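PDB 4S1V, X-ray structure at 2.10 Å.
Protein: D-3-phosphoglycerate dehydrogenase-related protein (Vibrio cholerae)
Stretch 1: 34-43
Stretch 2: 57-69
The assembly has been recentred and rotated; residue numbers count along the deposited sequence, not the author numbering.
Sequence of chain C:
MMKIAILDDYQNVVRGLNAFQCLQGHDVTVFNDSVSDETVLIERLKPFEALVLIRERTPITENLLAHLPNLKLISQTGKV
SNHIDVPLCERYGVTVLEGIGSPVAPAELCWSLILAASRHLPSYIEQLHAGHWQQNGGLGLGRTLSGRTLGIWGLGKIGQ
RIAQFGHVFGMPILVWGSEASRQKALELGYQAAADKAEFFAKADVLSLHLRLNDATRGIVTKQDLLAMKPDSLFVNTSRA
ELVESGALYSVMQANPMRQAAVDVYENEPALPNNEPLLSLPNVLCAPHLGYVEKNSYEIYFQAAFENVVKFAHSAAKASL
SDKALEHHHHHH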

# COMPACT_ATOMS: atom_id res chain seq x y z
N SER C 34 -0.88 -23.22 21.29
CA SER C 34 -2.32 -23.22 21.46
C SER C 34 -2.86 -24.55 20.95
O SER C 34 -2.83 -24.82 19.75
N VAL C 35 -3.33 -25.37 21.87
CA VAL C 35 -3.90 -26.66 21.53
C VAL C 35 -5.37 -26.70 21.94
O VAL C 35 -5.70 -26.57 23.13
N SER C 36 -6.25 -26.85 20.96
CA SER C 36 -7.68 -27.02 21.20
C SER C 36 -8.09 -28.47 21.00
O SER C 36 -9.16 -28.90 21.46
N ASP C 37 -7.24 -29.23 20.30
CA ASP C 37 -7.41 -30.66 20.09
C ASP C 37 -7.36 -31.41 21.43
O ASP C 37 -6.28 -31.65 21.98
N GLU C 38 -8.54 -31.77 21.93
CA GLU C 38 -8.67 -32.38 23.26
C GLU C 38 -7.97 -33.73 23.36
O GLU C 38 -7.53 -34.12 24.44
N THR C 39 -7.84 -34.42 22.22
CA THR C 39 -7.07 -35.66 22.14
C THR C 39 -5.61 -35.41 22.54
O THR C 39 -5.05 -36.12 23.37
N VAL C 40 -5.01 -34.37 21.94
CA VAL C 40 -3.63 -33.96 22.26
C VAL C 40 -3.51 -33.48 23.70
O VAL C 40 -2.52 -33.79 24.38
N LEU C 41 -4.52 -32.74 24.16
CA LEU C 41 -4.53 -32.20 25.52
C LEU C 41 -4.59 -33.29 26.58
O LEU C 41 -3.83 -33.26 27.54
N ILE C 42 -5.51 -34.24 26.40
CA ILE C 42 -5.63 -35.39 27.29
C ILE C 42 -4.32 -36.16 27.34
O ILE C 42 -3.81 -36.47 28.43
N GLU C 43 -3.75 -36.45 26.17
CA GLU C 43 -2.48 -37.18 26.11
C GLU C 43 -1.34 -36.39 26.73
O GLU C 43 -0.43 -36.97 27.34
N ARG C 57 -8.20 -19.06 27.94
CA ARG C 57 -7.51 -19.57 26.73
C ARG C 57 -7.79 -21.04 26.41
O ARG C 57 -7.66 -21.46 25.26
N THR C 58 -8.19 -21.82 27.41
CA THR C 58 -8.63 -23.20 27.20
C THR C 58 -9.93 -23.50 27.95
O THR C 58 -10.01 -23.32 29.16
N PRO C 59 -10.97 -23.95 27.23
CA PRO C 59 -12.16 -24.39 27.95
C PRO C 59 -11.90 -25.73 28.67
O PRO C 59 -11.20 -26.59 28.14
N ILE C 60 -12.45 -25.88 29.87
CA ILE C 60 -12.41 -27.16 30.57
C ILE C 60 -13.73 -27.88 30.33
O ILE C 60 -14.77 -27.47 30.84
N THR C 61 -13.69 -28.93 29.52
CA THR C 61 -14.90 -29.67 29.16
C THR C 61 -15.01 -30.96 29.98
O THR C 61 -14.07 -31.35 30.66
N GLU C 62 -16.17 -31.62 29.91
CA GLU C 62 -16.34 -32.92 30.54
C GLU C 62 -15.39 -33.95 29.94
O GLU C 62 -14.82 -34.78 30.65
N ASN C 63 -15.20 -33.87 28.63
CA ASN C 63 -14.23 -34.70 27.92
C ASN C 63 -12.84 -34.64 28.55
O ASN C 63 -12.21 -35.68 28.77
N LEU C 64 -12.35 -33.44 28.86
CA LEU C 64 -11.07 -33.30 29.55
C LEU C 64 -11.11 -33.93 30.94
O LEU C 64 -10.26 -34.74 31.29
N LEU C 65 -12.13 -33.57 31.72
CA LEU C 65 -12.28 -34.05 33.09
C LEU C 65 -12.47 -35.57 33.16
O LEU C 65 -11.97 -36.22 34.08
N ALA C 66 -13.17 -36.13 32.18
CA ALA C 66 -13.41 -37.57 32.12
C ALA C 66 -12.13 -38.37 31.89
O ALA C 66 -12.03 -39.51 32.33
N HIS C 67 -11.14 -37.75 31.24
CA HIS C 67 -9.94 -38.46 30.83
C HIS C 67 -8.66 -38.02 31.49
O HIS C 67 -7.56 -38.31 31.00
N LEU C 68 -8.79 -37.32 32.61
CA LEU C 68 -7.64 -36.89 33.39
C LEU C 68 -7.81 -37.26 34.87
O LEU C 68 -8.08 -36.38 35.70
N PRO C 69 -7.64 -38.56 35.20
CA PRO C 69 -7.90 -39.08 36.55
C PRO C 69 -6.89 -38.67 37.63
O PRO C 69 -7.20 -38.73 38.82

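The contact between the two stretches buries 452 Å², counting both sides, and combines a carboxylate-centred polar cluster with an apolar patch. Helix 38-43 and helix 62-66 run in broadly the same direction, with 28° between their N-to-C directions and a closest axial approach of 9.9 Å. The nearest CA atoms across the stretches are those of Ile-42 and Leu-64.

Glu-38 organises the polar part. It lies in the first turn of its helix, its CA-to-CB bond points toward the second stretch, and an m, t side chain with chi3 at -55° carries the carboxylate across. Both carboxylate oxygens find donors. Glu-38 OE1 accepts from Asn-63 ND2 at 2.7 Å, and the N-H...acceptor angle of 166° makes this a nearly linear hydrogen bond. Glu-38 OE2 accepts from Thr-61 OG1 at 2.5 Å, a very short bond. A second donor reaches the same oxygen: water 2 donates to Glu-38 OE2 at 2.9 Å and also to Pro-59 O at 2.9 Å, so it ties the carboxylate to the backbone ahead of the second helix.

The Thr-61 hydroxyl is used in both directions. In the p rotamer (chi1 59°), Thr-61 OG1 donates to Glu-38 while accepting from Leu-64 N at 3.4 Å. That second bond is weak by length, although its angle of 161° is favourable, and it caps the N-terminus of helix 62-66. Asn-63, in the t rotamer with chi2 at 40°, points toward the first stretch and places its amide nitrogen on Glu-38. Asp-37 performs the corresponding capping role in stretch 1, where Asp-37 OD1 accepts a weak bond from Thr-39 N at 3.1 Å with an angle of only 130°; its side chain takes no part in the contact between stretches.

Beside this cluster, the apolar side chains close the gap. Ile-42 has the largest covered area, 104 Å². Its CA-to-CB bond points sideways, but the m, t conformation brings the end of the chain nearer: Ile-42 CG1 meets Leu-64 CD2 at 3.9 Å, Ile-42 CD1 lies 3.7 Å from Asn-63 O, and Ile-42 CG2 lies 3.7 Å from His-67 CB. Leu-64, also m, t, places the same methyl against Leu-41, with Leu-64 CD2 4.0 Å from Leu-41 CB. Leu-41 points toward the second stretch, and Leu-41 CD1 reaches Thr-58 CG2 at 4.1 Å. Thr-58 is in the m rotamer; its methyl serves this contact, while its OG1 is hydrogen-bonded elsewhere in the structure. Leu-68, again m, t, brings Leu-68 CD2 to 3.6 Å from Ile-42 O, a contact with backbone.

A second water bridges the edge of the contact. Water 1 donates to Arg-57 O at 3.0 Å and is hydrogen-bonded to Ser-34 OG at 3.1 Å, linking two residues that do not touch directly. The Ser-34 side chain is t, with chi1 at 164°.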

# COMPACT_ATOMS: atom_id res chain seq x y z
CB SER C 34 -2.94 -22.04 20.72
OG SER C 34 -4.33 -22.22 20.57
CB VAL C 35 -3.10 -27.82 22.18
CG1 VAL C 35 -3.81 -29.16 21.98
CG2 VAL C 35 -1.69 -27.88 21.60
CB SER C 36 -8.47 -26.10 20.28
OG SER C 36 -8.05 -26.25 18.93
CB ASP C 37 -6.33 -31.18 19.13
CG ASP C 37 -6.53 -32.63 18.70
OD1 ASP C 37 -7.34 -33.36 19.31
OD2 ASP C 37 -5.86 -33.05 17.73
CB GLU C 38 -10.15 -32.51 23.67
CG GLU C 38 -10.89 -31.18 23.66
CD GLU C 38 -12.17 -31.18 24.49
OE1 GLU C 38 -13.05 -32.04 24.28
OE2 GLU C 38 -12.29 -30.30 25.36
CB THR C 39 -7.17 -36.30 20.73
OG1 THR C 39 -8.54 -36.61 20.43
CG2 THR C 39 -6.35 -37.57 20.65
CB VAL C 40 -3.12 -32.88 21.28
CG1 VAL C 40 -1.73 -32.40 21.67
CG2 VAL C 40 -3.10 -33.41 19.85
CB LEU C 41 -5.70 -31.23 25.72
CG LEU C 41 -5.48 -29.75 25.42
CD1 LEU C 41 -6.81 -29.01 25.54
CD2 LEU C 41 -4.43 -29.13 26.33
CB ILE C 42 -6.82 -36.30 26.89
CG1 ILE C 42 -8.14 -35.66 27.31
CG2 ILE C 42 -6.68 -37.69 27.52
CD1 ILE C 42 -9.33 -36.08 26.48
CB GLU C 43 -2.14 -37.60 24.67
CG GLU C 43 -3.10 -38.63 24.07
CD GLU C 43 -3.39 -39.80 25.01
OE1 GLU C 43 -2.44 -40.48 25.44
OE2 GLU C 43 -4.58 -40.03 25.32
CB ARG C 57 -6.01 -19.31 26.83
CG ARG C 57 -5.67 -17.83 26.83
CD ARG C 57 -4.20 -17.60 27.11
NE ARG C 57 -3.93 -16.18 27.29
CZ ARG C 57 -2.72 -15.64 27.37
NH1 ARG C 57 -1.63 -16.39 27.27
NH2 ARG C 57 -2.60 -14.33 27.54
CB THR C 58 -7.53 -24.21 27.62
OG1 THR C 58 -6.42 -24.10 26.72
CG2 THR C 58 -8.05 -25.66 27.57
CB PRO C 59 -13.19 -24.59 26.84
CG PRO C 59 -12.38 -24.91 25.63
CD PRO C 59 -11.11 -24.12 25.77
CB ILE C 60 -12.16 -26.98 32.09
CG1 ILE C 60 -10.85 -26.21 32.35
CG2 ILE C 60 -12.15 -28.33 32.79
CD1 ILE C 60 -9.61 -26.83 31.73
CB THR C 61 -14.92 -30.03 27.66
OG1 THR C 61 -13.77 -30.81 27.34
CG2 THR C 61 -14.98 -28.77 26.79
CB GLU C 62 -17.79 -33.40 30.45
CG GLU C 62 -18.05 -34.66 31.27
CD GLU C 62 -19.51 -34.87 31.62
OE1 GLU C 62 -20.39 -34.34 30.92
OE2 GLU C 62 -19.77 -35.57 32.62
CB ASN C 63 -14.18 -34.30 26.44
CG ASN C 63 -13.30 -35.22 25.61
OD1 ASN C 63 -13.28 -36.43 25.80
ND2 ASN C 63 -12.55 -34.63 24.68
CB LEU C 64 -10.65 -31.82 29.65
CG LEU C 64 -10.09 -31.06 28.44
CD1 LEU C 64 -9.42 -29.77 28.91
CD2 LEU C 64 -9.10 -31.91 27.65
CB LEU C 65 -13.45 -33.34 33.77
CG LEU C 65 -13.33 -31.83 33.98
CD1 LEU C 65 -14.70 -31.18 34.04
CD2 LEU C 65 -12.53 -31.51 35.24
CB ALA C 66 -14.44 -37.91 31.05
CB HIS C 67 -9.81 -38.41 29.32
CG HIS C 67 -10.96 -39.08 28.61
ND1 HIS C 67 -11.09 -40.41 28.55
CD2 HIS C 67 -12.06 -38.54 27.96
CE1 HIS C 67 -12.21 -40.72 27.89
NE2 HIS C 67 -12.81 -39.58 27.52
CB LEU C 68 -7.40 -35.38 33.20
CG LEU C 68 -6.97 -34.88 31.81
CD1 LEU C 68 -6.96 -33.37 31.76
CD2 LEU C 68 -5.61 -35.44 31.41
CB PRO C 69 -7.87 -40.60 36.35
CG PRO C 69 -6.96 -40.80 35.19
CD PRO C 69 -7.24 -39.64 34.28
O HOH W 1 -6.76 -22.19 22.49
O HOH W 2 -10.54 -28.00 25.70